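Local coordinates for putative streptothricin acetyltransferase (Bacillus anthracis, PDB 3PP9) that probably transfers the acetyl group of acetyl coenzyme A, which it binds, to streptothricin, as a GNAT-family acetyltransferase linked to antibiotic resistance, at the interface of chains A and B. Sequence-based numbering; all coordinates share one arbitrary frame. Chains: chain A/B, Putative streptothricin acetyltransferase.

The interface of chains A and B. Residues chain A 97-98, 138, 160, 180, 182; chain B 163, 165-166.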
# COMPACT_ATOMS: atom_id res chain seq x y z
N TRP A 97 -9.22 -0.29 1.81
CA TRP A 97 -9.80 -1.42 1.07
C TRP A 97 -9.97 -2.70 1.90
O TRP A 97 -10.83 -3.52 1.60
CB TRP A 97 -8.97 -1.76 -0.17
CG TRP A 97 -7.57 -2.24 0.13
CD1 TRP A 97 -6.45 -1.48 0.22
CD2 TRP A 97 -7.16 -3.59 0.37
NE1 TRP A 97 -5.36 -2.27 0.51
CE2 TRP A 97 -5.77 -3.57 0.61
CE3 TRP A 97 -7.83 -4.82 0.42
CZ2 TRP A 97 -5.04 -4.72 0.89
CZ3 TRP A 97 -7.11 -5.96 0.70
CH2 TRP A 97 -5.73 -5.90 0.93
N ASN A 98 -9.13 -2.89 2.93
CA ASN A 98 -9.22 -4.09 3.77
C ASN A 98 -10.12 -3.88 4.98
O ASN A 98 -10.08 -4.67 5.92
CB ASN A 98 -7.83 -4.52 4.25
CG ASN A 98 -7.26 -3.59 5.27
OD1 ASN A 98 -7.66 -2.43 5.36
ND2 ASN A 98 -6.30 -4.08 6.06
N MSE A 138 -4.82 0.99 11.01
CA MSE A 138 -3.46 0.75 10.50
C MSE A 138 -2.88 2.02 9.94
O MSE A 138 -3.59 3.01 9.75
CB MSE A 138 -3.48 -0.27 9.39
CG MSE A 138 -4.33 0.17 8.23
SE MSE A 138 -4.44 -1.06 6.76
CE MSE A 138 -2.81 -0.90 5.90
N GLY A 160 3.16 -5.29 10.98
CA GLY A 160 2.63 -6.36 10.15
C GLY A 160 3.37 -6.54 8.83
O GLY A 160 3.23 -7.56 8.19
N TYR A 180 4.61 -0.98 8.17
CA TYR A 180 3.14 -1.00 8.29
C TYR A 180 2.72 -1.51 9.69
O TYR A 180 3.09 -2.61 10.09
CB TYR A 180 2.56 -1.81 7.14
CG TYR A 180 3.05 -1.23 5.83
CD1 TYR A 180 2.40 -0.17 5.23
CD2 TYR A 180 4.19 -1.72 5.23
CE1 TYR A 180 2.88 0.37 4.03
CE2 TYR A 180 4.67 -1.19 4.05
CZ TYR A 180 4.02 -0.15 3.46
OH TYR A 180 4.53 0.34 2.28
N TYR A 182 -0.33 -2.10 12.70
CA TYR A 182 -1.70 -2.54 12.85
C TYR A 182 -2.16 -2.67 14.29
O TYR A 182 -1.43 -3.16 15.13
CB TYR A 182 -1.83 -3.95 12.23
CG TYR A 182 -1.56 -3.94 10.75
CD1 TYR A 182 -2.59 -3.81 9.83
CD2 TYR A 182 -0.26 -4.01 10.26
CE1 TYR A 182 -2.32 -3.74 8.46
CE2 TYR A 182 -0.00 -3.94 8.89
CZ TYR A 182 -1.04 -3.85 8.00
OH TYR A 182 -0.75 -3.74 6.65
N ASP B 163 3.56 -8.22 3.65
CA ASP B 163 2.72 -7.82 4.77
C ASP B 163 1.85 -9.00 5.21
O ASP B 163 1.04 -9.51 4.43
CB ASP B 163 1.89 -6.60 4.37
CG ASP B 163 1.22 -5.96 5.54
OD1 ASP B 163 0.57 -6.68 6.31
OD2 ASP B 163 1.33 -4.70 5.65
N LEU B 165 -0.37 -8.90 7.85
CA LEU B 165 -1.62 -8.55 8.51
C LEU B 165 -2.64 -7.81 7.67
O LEU B 165 -3.81 -7.78 8.05
CB LEU B 165 -1.31 -7.71 9.76
CG LEU B 165 -0.47 -8.40 10.85
CD1 LEU B 165 -0.23 -7.48 12.05
CD2 LEU B 165 -1.14 -9.67 11.33
N VAL B 166 -2.23 -7.24 6.54
CA VAL B 166 -3.19 -6.44 5.77
C VAL B 166 -4.46 -7.25 5.40
O VAL B 166 -5.60 -6.76 5.53
CB VAL B 166 -2.54 -5.74 4.59
CG1 VAL B 166 -2.08 -6.72 3.50
CG2 VAL B 166 -3.50 -4.65 4.03
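A:Tyr182 and B:Asp163 approach from opposite directions where two copies of this GNAT-family acetyltransferase pair about a two-fold axis, an interface of the deposited assembly that may also be the dimer in solution. The phenol of A:Tyr182, on strand 178-184, gives its OH to carboxylate oxygen OD2 of B:Asp163 at 2.5 Å, a short bond. It arrives on the syn side but 29° out of the carboxylate plane, with ring and carboxylate nearly perpendicular. The aspartate, at the end of strand 158-163, swings CG away from its own backbone N (chi1 -168°), carrying the carboxylate towards chain A, where OD2 faces the phenol and OD1 its own following backbone. While OD2 takes the phenol, OD1 caps the turn that follows, accepting the amide N of B:Leu165 at 2.9 Å almost in line with the C-O bond and that of B:Val166 from above the carboxylate plane. These two inward bonds probably fix the carboxylate's rotation and would tend to favour the ionised form.

Packing is densest around the tyrosine ring. CB of B:Leu165 sits squarely over one face, 3.8 Å from the centroid, as the two side chains run past each other in opposite directions; beyond the ring, leucine CD1 reaches CA of A:Gly160 at 3.6 Å. B:Val166, opening the 3-10 helix 166-169, has 66 Å² of its surface hidden by chain A. Its CG2 branch, anti to the backbone N, hangs above the rim of the benzo ring of A:Trp97, 3.5 Å from CZ2, on the face that CB of A:Asn98 also covers, and its carbonyl O receives ND2 of A:Asn98 at 2.8 Å. This bond is nearly straight (172° at H), on a carbonyl lone pair and within the asparagine amide plane. Elsewhere the contact is slighter: A:Met138 and A:Tyr180 each have 7 Å² or less hidden, the selenomethionine backing valine CG2 with its CE from 4.2 Å, and the tyrosine turning CB, not its hydroxyl, to B:Asp163.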